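Local coordinates for short-chain dehydrogenase/reductase SDR (Burkholderia phymatum, PDB 5IG2), which binds NAD and probably acts as an oxidoreductase on CH-OH groups, with NAD or NADP as acceptor, at residues G27-E32 with D244-T249; A44-G49 with G67-V72; G90-L95 with P135-Q140; A143-N148 with E251-R256. All blocks are in the same frame, centred on the assembly; numbering follows the deposited sequence. Where two conformers were deposited one is given.

Contact 1: residues G27-E32 with D244-T249; sequences GRAFAE and DVATLT
The Phe30 ring is approached obliquely by three residues of 244-249, Ala246, Val245 and Thr249, and is stacked against Phe96 from the neighbouring strand 94-97. This is a helix-helix contact of the Rossmann-type fold of short-chain dehydrogenases: helix 25-36, which follows the glycine-rich nucleotide-binding turn, packs beside helix 242-254. The axes of the two short segments come within 8.5 Å and cross at -56°. Small residues permit the approach, since the CB atoms of Ala29 and Ala246 lie 3.8 Å apart and Ala246 CB also sits 3.5 Å from Ala29 O. Beside this alanine pair, the Phe30 side chain reaches across the interface. Its CG stands anti to the carbonyl carbon (chi1 -64°), and the ring beyond it brings CD1 to 3.8 Å from Ala246 CB. One atom further round, CE1 meets Thr249 and, more loosely, Val245 CG1 at 4.4 Å. Leu194 of strand 189-194 touches Phe30, Val245 and Thr249 together, which places the contact on the sheet. Close by are Asn98 and Phe26 of the NAD site, next to Phe30 and Val245 respectively. The Thr249 hydroxyl, turned to an apolar ring, is satisfied within its own helix: OG1 donates to Val245 O over 2.8 Å from above the carbonyl plane, while Thr249 N reaches the same oxygen from the opposite face.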
# COMPACT_ATOMS: atom_id res chain seq x y z
N GLY B 27 -27.71 22.75 -29.30
CA GLY B 27 -27.43 24.18 -29.32
C GLY B 27 -26.16 24.52 -28.57
O GLY B 27 -25.32 25.28 -29.07
N ARG B 28 -26.00 23.94 -27.38
CA ARG B 28 -24.77 24.14 -26.62
C ARG B 28 -23.55 23.66 -27.40
O ARG B 28 -22.50 24.32 -27.38
CB ARG B 28 -24.89 23.39 -25.29
CG ARG B 28 -23.70 23.49 -24.38
CD ARG B 28 -24.04 22.76 -23.08
NE ARG B 28 -22.95 22.77 -22.11
CZ ARG B 28 -21.99 21.84 -22.06
NH1 ARG B 28 -21.99 20.84 -22.92
NH2 ARG B 28 -21.04 21.93 -21.14
N ALA B 29 -23.67 22.53 -28.10
CA ALA B 29 -22.56 22.00 -28.88
C ALA B 29 -22.24 22.89 -30.08
O ALA B 29 -21.07 23.07 -30.44
CB ALA B 29 -22.87 20.57 -29.32
N PHE B 30 -23.28 23.43 -30.74
CA PHE B 30 -23.05 24.42 -31.78
C PHE B 30 -22.27 25.62 -31.24
O PHE B 30 -21.36 26.13 -31.90
CB PHE B 30 -24.39 24.92 -32.36
CG PHE B 30 -25.20 23.86 -33.07
CD1 PHE B 30 -24.59 22.76 -33.67
CD2 PHE B 30 -26.58 23.98 -33.14
CE1 PHE B 30 -25.37 21.81 -34.34
CE2 PHE B 30 -27.36 23.03 -33.79
CZ PHE B 30 -26.76 21.94 -34.39
N ALA B 31 -22.64 26.08 -30.05
CA ALA B 31 -21.96 27.23 -29.47
C ALA B 31 -20.51 26.91 -29.17
O ALA B 31 -19.61 27.73 -29.46
CB ALA B 31 -22.72 27.68 -28.22
N GLU B 32 -20.24 25.72 -28.63
CA GLU B 32 -18.87 25.31 -28.37
C GLU B 32 -18.07 25.23 -29.66
O GLU B 32 -16.93 25.69 -29.72
CB GLU B 32 -18.86 23.97 -27.65
CG GLU B 32 -19.40 24.03 -26.24
CD GLU B 32 -19.60 22.65 -25.64
OE1 GLU B 32 -19.99 21.73 -26.38
OE2 GLU B 32 -19.37 22.49 -24.42
N ASP B 244 -20.55 15.50 -31.79
CA ASP B 244 -20.44 14.94 -33.13
C ASP B 244 -21.44 15.58 -34.08
O ASP B 244 -21.11 15.87 -35.24
CB ASP B 244 -20.65 13.42 -33.10
CG ASP B 244 -19.64 12.70 -32.21
OD1 ASP B 244 -18.42 12.88 -32.43
OD2 ASP B 244 -20.08 11.95 -31.31
N VAL B 245 -22.67 15.79 -33.62
CA VAL B 245 -23.66 16.48 -34.43
C VAL B 245 -23.14 17.86 -34.82
O VAL B 245 -23.25 18.28 -35.98
CB VAL B 245 -25.01 16.55 -33.69
CG1 VAL B 245 -26.00 17.45 -34.44
CG2 VAL B 245 -25.58 15.15 -33.54
N ALA B 246 -22.54 18.57 -33.87
CA ALA B 246 -22.01 19.90 -34.18
C ALA B 246 -20.89 19.82 -35.21
O ALA B 246 -20.86 20.61 -36.16
CB ALA B 246 -21.52 20.59 -32.90
N THR B 247 -19.98 18.86 -35.04
CA THR B 247 -18.89 18.72 -36.00
C THR B 247 -19.43 18.48 -37.40
O THR B 247 -19.04 19.18 -38.34
CB THR B 247 -17.95 17.59 -35.58
OG1 THR B 247 -17.31 17.93 -34.35
CG2 THR B 247 -16.90 17.36 -36.65
N LEU B 248 -20.34 17.51 -37.55
CA LEU B 248 -20.88 17.21 -38.87
C LEU B 248 -21.68 18.39 -39.42
O LEU B 248 -21.65 18.64 -40.63
CB LEU B 248 -21.75 15.96 -38.82
CG LEU B 248 -21.03 14.67 -38.42
CD1 LEU B 248 -22.05 13.65 -37.92
CD2 LEU B 248 -20.23 14.12 -39.60
N THR B 249 -22.41 19.10 -38.57
CA THR B 249 -23.21 20.22 -39.05
C THR B 249 -22.32 21.33 -39.61
O THR B 249 -22.57 21.85 -40.70
CB THR B 249 -24.10 20.74 -37.92
OG1 THR B 249 -25.02 19.71 -37.55
CG2 THR B 249 -24.88 21.99 -38.34

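Contact 2: residues A44-G49 with G67-V72; sequences ADVDEG and GVRTDV. With NAD (nicotinamide-adenine-dinucleotide), chain F.
Val46 stands between the Arg69 guanidinium and the NAD adenine and turns one methyl to each. With chi1 at 73°, CG1 lies between the backbone N and carbonyl carbon and packs 3.7 Å from NAD C5A; CG2 meets Arg69 NH1 at 3.6 Å. Val46 O also lies over one guanidinium face, too poorly angled for a hydrogen bond. Glu48 OE2 forms a salt bridge with Arg69 in the modelled conformer, the carboxylate and guanidinium planes 63° apart, but Glu48 has a second conformer and touches a crystal neighbour, so this pairing is doubtful. On the opposite face of the adenine, Val72 CG2 comes to 3.5 Å from NAD N1A, and the base is thus clasped between two valines. Its rim is read by polar groups: Val72 N donates to NAD N1A at 3.0 Å, and NAD N6A donates to Asp71 OD1 at 2.9 Å, a carboxylate oxygen also bound to Ser73. Asp45 grips the adenosine ribose with both oxygens, accepting from NAD O2B at OD1 (2.7 Å) and from NAD O3B at OD2 (2.7 Å). Second-shell bonds from Asp47 N to OD1, an Asx turn, and from Gly23 N to OD2 steady this carboxylate. Across the strands, Thr70 N donates to Asp45 O over 2.9 Å (163°). An acidic residue near the C-terminal end of the second strand of a Rossmann fold, bound to both hydroxyls of the adenosine ribose, is typical of NAD-preferring sites, where it would probably repel the 2'-phosphate of NADP.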
# COMPACT_ATOMS: atom_id res chain seq x y z
N ALA B 44 -29.42 31.85 -27.18
CA ALA B 44 -30.80 32.08 -26.77
C ALA B 44 -31.43 30.80 -26.25
O ALA B 44 -31.23 29.72 -26.81
CB ALA B 44 -31.63 32.63 -27.94
N ASP B 45 -32.23 30.93 -25.20
CA ASP B 45 -32.92 29.80 -24.59
C ASP B 45 -33.94 30.35 -23.61
O ASP B 45 -33.81 31.48 -23.14
CB ASP B 45 -31.92 28.86 -23.88
CG ASP B 45 -32.41 27.40 -23.85
OD1 ASP B 45 -33.47 27.13 -23.25
OD2 ASP B 45 -31.70 26.52 -24.42
N VAL B 46 -34.98 29.57 -23.34
CA VAL B 46 -35.94 29.94 -22.32
C VAL B 46 -35.54 29.41 -20.94
O VAL B 46 -36.07 29.87 -19.92
CB VAL B 46 -37.34 29.45 -22.73
CG1 VAL B 46 -37.45 27.93 -22.58
CG2 VAL B 46 -38.41 30.18 -21.96
N ASP B 47 -34.59 28.47 -20.89
CA ASP B 47 -34.06 27.90 -19.65
C ASP B 47 -32.93 28.82 -19.19
O ASP B 47 -31.76 28.65 -19.56
CB ASP B 47 -33.61 26.47 -19.90
CG ASP B 47 -33.16 25.76 -18.64
OD1 ASP B 47 -32.85 26.43 -17.63
OD2 ASP B 47 -33.11 24.51 -18.67
N GLU B 48 -33.27 29.79 -18.34
CA GLU B 48 -32.30 30.82 -18.02
C GLU B 48 -31.09 30.24 -17.28
O GLU B 48 -29.95 30.65 -17.55
CB GLU B 48 -32.95 31.97 -17.24
CG GLU B 48 -34.16 31.58 -16.43
CD GLU B 48 -35.06 32.74 -16.06
OE1 GLU B 48 -34.56 33.86 -15.78
OE2 GLU B 48 -36.29 32.54 -16.06
N GLY B 49 -31.30 29.27 -16.39
CA GLY B 49 -30.18 28.71 -15.65
C GLY B 49 -29.19 27.99 -16.55
O GLY B 49 -27.98 28.21 -16.48
N GLY B 67 -25.75 36.05 -23.81
CA GLY B 67 -26.89 35.17 -23.63
C GLY B 67 -28.17 35.97 -23.45
O GLY B 67 -28.21 36.92 -22.66
N VAL B 68 -29.22 35.61 -24.18
CA VAL B 68 -30.46 36.36 -24.19
C VAL B 68 -31.60 35.37 -23.97
O VAL B 68 -31.91 34.58 -24.87
CB VAL B 68 -30.66 37.12 -25.51
CG1 VAL B 68 -31.99 37.91 -25.47
CG2 VAL B 68 -29.47 38.03 -25.81
N ARG B 69 -32.23 35.43 -22.80
CA ARG B 69 -33.40 34.61 -22.56
C ARG B 69 -34.46 34.92 -23.61
O ARG B 69 -34.85 36.08 -23.79
CB ARG B 69 -33.94 34.84 -21.15
CG ARG B 69 -35.10 33.92 -20.81
CD ARG B 69 -35.83 34.36 -19.56
NE ARG B 69 -36.41 33.22 -18.85
CZ ARG B 69 -37.60 32.70 -19.12
NH1 ARG B 69 -38.36 33.23 -20.07
NH2 ARG B 69 -38.04 31.65 -18.42
N THR B 70 -34.91 33.89 -24.32
CA THR B 70 -35.79 34.05 -25.48
C THR B 70 -36.76 32.89 -25.53
O THR B 70 -36.33 31.74 -25.46
CB THR B 70 -34.98 34.11 -26.78
OG1 THR B 70 -34.02 35.16 -26.71
CG2 THR B 70 -35.90 34.33 -27.97
N ASP B 71 -38.05 33.19 -25.66
CA ASP B 71 -39.07 32.19 -25.98
C ASP B 71 -39.28 32.28 -27.49
O ASP B 71 -39.91 33.21 -27.98
CB ASP B 71 -40.34 32.46 -25.17
CG ASP B 71 -41.51 31.55 -25.57
OD1 ASP B 71 -41.32 30.57 -26.32
OD2 ASP B 71 -42.63 31.83 -25.11
N VAL B 72 -38.73 31.31 -28.23
CA VAL B 72 -38.71 31.41 -29.69
C VAL B 72 -40.11 31.32 -30.28
O VAL B 72 -40.30 31.72 -31.44
CB VAL B 72 -37.81 30.35 -30.36
CG1 VAL B 72 -36.33 30.52 -29.94
CG2 VAL B 72 -38.32 28.92 -30.09
PA NAD F . -32.36 19.79 -25.42
O1A NAD F . -33.51 19.67 -24.50
O2A NAD F . -31.03 19.31 -24.82
O5B NAD F . -32.15 21.25 -26.00
C5B NAD F . -33.26 22.00 -26.53
C4B NAD F . -33.26 23.34 -25.85
O4B NAD F . -34.34 24.15 -26.37
C3B NAD F . -33.43 23.31 -24.32
O3B NAD F . -32.36 23.98 -23.66
C2B NAD F . -34.76 24.05 -24.09
O2B NAD F . -34.75 24.82 -22.90
C1B NAD F . -34.81 24.95 -25.31
N9A NAD F . -36.15 25.43 -25.64
C8A NAD F . -37.32 24.73 -25.58
N7A NAD F . -38.39 25.46 -25.83
C5A NAD F . -37.87 26.72 -26.07
C6A NAD F . -38.49 27.95 -26.38
N6A NAD F . -39.81 28.13 -26.41
N1A NAD F . -37.68 29.02 -26.60
C2A NAD F . -36.36 28.85 -26.50
N3A NAD F . -35.67 27.75 -26.19
C4A NAD F . -36.49 26.72 -25.98
O3 NAD F . -32.65 18.95 -26.74
PN NAD F . -31.88 18.85 -28.14
O1N NAD F . -30.55 19.51 -28.04
O2N NAD F . -31.95 17.43 -28.55
O5D NAD F . -32.87 19.71 -29.04
C5D NAD F . -32.38 20.52 -30.12
C4D NAD F . -33.17 20.18 -31.36
O4D NAD F . -32.79 18.88 -31.86
C3D NAD F . -34.70 20.15 -31.19
O3D NAD F . -35.32 20.81 -32.28
C2D NAD F . -35.01 18.65 -31.24
O2D NAD F . -36.34 18.43 -31.70
C1D NAD F . -33.96 18.21 -32.25
N1N NAD F . -33.65 16.70 -32.32
C2N NAD F . -33.19 16.08 -31.22
C3N NAD F . -32.87 14.73 -31.27
C7N NAD F . -32.20 14.01 -30.14
O7N NAD F . -32.24 12.77 -30.11
N7N NAD F . -31.68 14.73 -29.16
C4N NAD F . -33.03 14.05 -32.47
C5N NAD F . -33.49 14.72 -33.59
C6N NAD F . -33.81 16.05 -33.49

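Contact 3: residues G90-L95 with P135-Q140; sequences GKVHLL and PIMLGQ
The chain at Val92 runs past the last turns of helix 112-140, with CA atoms 6.5 Å apart at Val92 and Met137, and Gln140, about a turn beyond Met137, meets it. The Gln140 side chain, extended beyond CG (chi2 172°), carries its amide to the backbone of one residue and pairs with both of its polar groups. Val92 N donates to Gln140 OE1 at 3.0 Å with a 164° angle, in the carbonyl plane on a lone pair. In return Gln140 NE2 donates to Val92 O, also at 3.0 Å, from above that carbonyl plane. Gln140 OE1 accepts again from a water at 2.7 Å, which donates as well to Gly90 O. One turn earlier, Met137 lays its terminal methyl against two side chains: CE lies 3.7 Å from Leu95 CB and 3.8 Å from Val92 CG1. Met137 also rests on Ala144 and Ile146 of strand 144-149, so the helix spans both adjoining strands. Lys91 NZ and His93 NE2 are both bound by Glu142, while His93 ND1 pairs with Val16 N. The two bonds at Val92 imply that Gln140 supplies backbone-like partners to a residue just before strand 94-97 begins. With two bonds and a water the amide is probably fixed in rotation, since a flip would set like groups against each other at Val92, whose N and O are both satisfied by one side-chain amide.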
# COMPACT_ATOMS: atom_id res chain seq x y z
N GLY B 90 -23.26 43.83 -34.51
CA GLY B 90 -23.47 44.53 -35.77
C GLY B 90 -23.92 43.69 -36.95
O GLY B 90 -24.38 44.26 -37.95
N LYS B 91 -23.80 42.36 -36.87
CA LYS B 91 -24.04 41.47 -38.00
C LYS B 91 -24.61 40.17 -37.46
O LYS B 91 -24.43 39.83 -36.29
CB LYS B 91 -22.75 41.15 -38.78
CG LYS B 91 -21.90 42.34 -39.21
CD LYS B 91 -22.36 42.91 -40.54
CE LYS B 91 -21.37 43.93 -41.09
NZ LYS B 91 -20.04 43.32 -41.41
N VAL B 92 -25.29 39.43 -38.34
CA VAL B 92 -25.64 38.03 -38.10
C VAL B 92 -25.27 37.24 -39.35
O VAL B 92 -25.76 37.54 -40.44
CB VAL B 92 -27.14 37.85 -37.78
CG1 VAL B 92 -27.44 36.38 -37.54
CG2 VAL B 92 -27.54 38.69 -36.57
N HIS B 93 -24.41 36.23 -39.19
CA HIS B 93 -23.97 35.44 -40.33
C HIS B 93 -24.48 34.01 -40.32
O HIS B 93 -24.67 33.43 -41.39
CB HIS B 93 -22.45 35.41 -40.41
CG HIS B 93 -21.84 36.76 -40.57
ND1 HIS B 93 -21.23 37.42 -39.53
CD2 HIS B 93 -21.77 37.58 -41.64
CE1 HIS B 93 -20.79 38.59 -39.96
NE2 HIS B 93 -21.11 38.71 -41.24
N LEU B 94 -24.68 33.45 -39.14
CA LEU B 94 -25.12 32.07 -38.99
C LEU B 94 -26.28 32.04 -38.01
O LEU B 94 -26.17 32.58 -36.90
CB LEU B 94 -23.95 31.21 -38.50
CG LEU B 94 -24.03 29.70 -38.60
CD1 LEU B 94 -24.53 29.27 -39.97
CD2 LEU B 94 -22.65 29.12 -38.31
N LEU B 95 -27.39 31.42 -38.41
CA LEU B 95 -28.55 31.27 -37.54
C LEU B 95 -28.89 29.80 -37.42
O LEU B 95 -29.09 29.13 -38.44
CB LEU B 95 -29.76 32.04 -38.09
CG LEU B 95 -31.08 31.78 -37.34
CD1 LEU B 95 -31.02 32.30 -35.91
CD2 LEU B 95 -32.26 32.39 -38.08
N PRO B 135 -34.26 38.67 -43.71
CA PRO B 135 -34.09 40.02 -44.29
C PRO B 135 -32.81 40.70 -43.83
O PRO B 135 -32.16 41.39 -44.62
CB PRO B 135 -35.33 40.78 -43.79
CG PRO B 135 -36.31 39.74 -43.44
CD PRO B 135 -35.50 38.58 -42.93
N ILE B 136 -32.44 40.52 -42.56
CA ILE B 136 -31.19 41.09 -42.07
C ILE B 136 -30.02 40.54 -42.86
O ILE B 136 -29.15 41.29 -43.33
CB ILE B 136 -31.03 40.82 -40.56
CG1 ILE B 136 -32.15 41.50 -39.77
CG2 ILE B 136 -29.67 41.27 -40.08
CD1 ILE B 136 -32.25 40.99 -38.34
N MET B 137 -29.98 39.21 -43.03
CA MET B 137 -28.87 38.59 -43.74
C MET B 137 -28.84 39.02 -45.20
O MET B 137 -27.76 39.27 -45.75
CB MET B 137 -28.96 37.08 -43.63
CG MET B 137 -28.76 36.55 -42.24
SD MET B 137 -29.11 34.79 -42.19
CE MET B 137 -28.38 34.37 -40.60
N LEU B 138 -30.00 39.08 -45.85
CA LEU B 138 -30.04 39.50 -47.25
C LEU B 138 -29.54 40.93 -47.41
O LEU B 138 -28.87 41.25 -48.39
CB LEU B 138 -31.46 39.35 -47.80
CG LEU B 138 -31.95 37.90 -47.93
CD1 LEU B 138 -33.45 37.85 -48.13
CD2 LEU B 138 -31.23 37.22 -49.07
N GLY B 139 -29.86 41.81 -46.46
CA GLY B 139 -29.44 43.20 -46.57
C GLY B 139 -27.96 43.44 -46.33
O GLY B 139 -27.47 44.52 -46.67
N GLN B 140 -27.24 42.46 -45.77
CA GLN B 140 -25.83 42.66 -45.45
C GLN B 140 -24.91 42.53 -46.66
O GLN B 140 -23.78 43.03 -46.61
CB GLN B 140 -25.40 41.68 -44.36
CG GLN B 140 -25.97 42.02 -42.98
CD GLN B 140 -25.70 40.94 -41.94
OE1 GLN B 140 -25.91 41.16 -40.75
NE2 GLN B 140 -25.27 39.77 -42.38
O HOH W 1 -26.18 43.69 -39.97

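Contact 4: residues A143-N148 with E251-R256; sequences AAHIVN and EAIAER
His145 and Arg256 meet through a single water held by three protein atoms, an unusual polar knot in an otherwise apolar contact. The water accepts from Arg256 NE at 2.8 Å, donates to Ala144 O at 3.0 Å, and lies 3.1 Å from His145 ND1. It sits at the edge of the guanidinium, in its plane, as does Ala143 CB, 3.9 Å from Arg256 NH2. Imidazole and guanidinium planes are 73° apart, and His145 CE1 touches Arg256 CA and CG at about 4.2 Å. The other imidazole nitrogen, His145 NE2, is hydrogen-bonded to Ser192 of strand 189-194, so both ring nitrogens have partners and the rotation of the ring is probably set. The guanidinium charge nearby would be expected to disfavour a protonated imidazole. Arg256 owes its place to the helix end: with positive phi (54°) it is the C-prime residue of a Schellman motif, in which Arg257 N bonds Ala252 O and Arg256 N bonds Ile253 O at 2.8 Å. From there its chain runs extended from CG to NE to the water. Ile253, on the last turn, divides its branches: CG2 meets His145 CD2 at 4.1 Å and CD1 meets Val147 CG2 at 3.8 Å. Val147 and Ile253 also both lie on Phe96 of strand 94-97. The contact therefore seats the C-terminal end of helix 242-254 on strand 144-149, with strands 94-97 and 189-194 flanking that strand and helix 112-140 packed against Ala144 and Ile146 on its other face.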
# COMPACT_ATOMS: atom_id res chain seq x y z
N ALA B 143 -21.90 36.64 -47.19
CA ALA B 143 -22.21 35.23 -47.02
C ALA B 143 -22.90 35.03 -45.68
O ALA B 143 -22.45 35.53 -44.64
CB ALA B 143 -20.93 34.39 -47.09
N ALA B 144 -24.02 34.31 -45.70
CA ALA B 144 -24.75 33.98 -44.49
C ALA B 144 -25.48 32.67 -44.72
O ALA B 144 -25.65 32.23 -45.86
CB ALA B 144 -25.73 35.10 -44.10
N HIS B 145 -25.91 32.05 -43.62
CA HIS B 145 -26.48 30.71 -43.71
C HIS B 145 -27.41 30.47 -42.53
O HIS B 145 -27.08 30.82 -41.39
CB HIS B 145 -25.36 29.65 -43.74
CG HIS B 145 -25.71 28.40 -44.49
ND1 HIS B 145 -25.65 28.31 -45.86
CD2 HIS B 145 -26.10 27.18 -44.05
CE1 HIS B 145 -26.00 27.09 -46.24
NE2 HIS B 145 -26.28 26.39 -45.15
N ILE B 146 -28.55 29.85 -42.81
CA ILE B 146 -29.55 29.49 -41.81
C ILE B 146 -29.64 27.97 -41.74
O ILE B 146 -29.85 27.30 -42.76
CB ILE B 146 -30.92 30.08 -42.17
CG1 ILE B 146 -30.84 31.61 -42.19
CG2 ILE B 146 -32.01 29.51 -41.24
CD1 ILE B 146 -32.05 32.27 -42.81
N VAL B 147 -29.51 27.42 -40.53
CA VAL B 147 -29.63 25.99 -40.30
C VAL B 147 -30.84 25.74 -39.41
O VAL B 147 -30.91 26.26 -38.29
CB VAL B 147 -28.38 25.39 -39.65
CG1 VAL B 147 -28.61 23.92 -39.42
CG2 VAL B 147 -27.15 25.64 -40.52
N ASN B 148 -31.78 24.94 -39.91
CA ASN B 148 -32.96 24.54 -39.15
C ASN B 148 -32.81 23.09 -38.70
O ASN B 148 -32.53 22.21 -39.52
CB ASN B 148 -34.23 24.70 -40.00
CG ASN B 148 -34.50 26.14 -40.37
OD1 ASN B 148 -34.05 27.06 -39.68
ND2 ASN B 148 -35.24 26.34 -41.45
N GLU B 251 -19.26 21.02 -40.78
CA GLU B 251 -18.70 20.54 -42.04
C GLU B 251 -19.69 20.76 -43.19
O GLU B 251 -19.29 21.19 -44.28
CB GLU B 251 -18.32 19.06 -41.93
CG GLU B 251 -17.08 18.81 -41.10
CD GLU B 251 -16.84 17.34 -40.81
OE1 GLU B 251 -17.70 16.50 -41.18
OE2 GLU B 251 -15.80 17.02 -40.19
N ALA B 252 -20.97 20.47 -42.96
CA ALA B 252 -21.96 20.67 -44.02
C ALA B 252 -22.11 22.15 -44.36
O ALA B 252 -22.19 22.51 -45.55
CB ALA B 252 -23.31 20.08 -43.60
N ILE B 253 -22.16 23.02 -43.35
CA ILE B 253 -22.25 24.46 -43.60
C ILE B 253 -21.07 24.91 -44.44
O ILE B 253 -21.22 25.70 -45.39
CB ILE B 253 -22.30 25.25 -42.28
CG1 ILE B 253 -23.52 24.88 -41.44
CG2 ILE B 253 -22.27 26.74 -42.56
CD1 ILE B 253 -23.43 25.45 -40.02
N ALA B 254 -19.86 24.44 -44.10
CA ALA B 254 -18.66 24.85 -44.81
C ALA B 254 -18.79 24.63 -46.31
O ALA B 254 -18.35 25.46 -47.11
CB ALA B 254 -17.46 24.09 -44.24
N GLU B 255 -19.39 23.51 -46.71
CA GLU B 255 -19.60 23.19 -48.11
C GLU B 255 -21.01 23.55 -48.58
O GLU B 255 -21.38 23.22 -49.72
CB GLU B 255 -19.30 21.71 -48.36
CG GLU B 255 -20.05 20.76 -47.45
CD GLU B 255 -19.60 19.31 -47.62
OE1 GLU B 255 -20.33 18.52 -48.26
OE2 GLU B 255 -18.50 18.98 -47.11
N ARG B 256 -21.78 24.23 -47.73
CA ARG B 256 -23.13 24.69 -48.04
C ARG B 256 -24.02 23.54 -48.52
O ARG B 256 -24.84 23.70 -49.42
CB ARG B 256 -23.11 25.83 -49.06
CG ARG B 256 -22.47 27.11 -48.49
CD ARG B 256 -22.52 28.24 -49.49
NE ARG B 256 -21.91 29.47 -48.97
CZ ARG B 256 -20.60 29.74 -49.02
NH1 ARG B 256 -19.76 28.85 -49.55
NH2 ARG B 256 -20.13 30.88 -48.54
O HOH W 2 -24.18 30.37 -47.65

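How the contacts relate
Contacts 1, 3 and 4 are mainly buried, whereas contact 2 is partly exposed at the sheet edge formed by strand 65-69. Contacts 1 and 4 share helix 242-254 and lie with centres about 13 Å apart; the first is a mainly apolar crossing with another helix, the second adds a water where the helix ends on a strand. Contacts 3 and 4 are joined directly by strands 94-97 and 144-149, through probable hydrogen bonds such as Leu95 O to Val147 N at 2.7 Å. Contact 3 depends on side-chain-to-backbone bonds from Gln140. Contact 2, nested within the loop closed by contact 1, is the one whose segments bind NAD; it combines valine packing on the adenine with carboxylate and backbone hydrogen bonds.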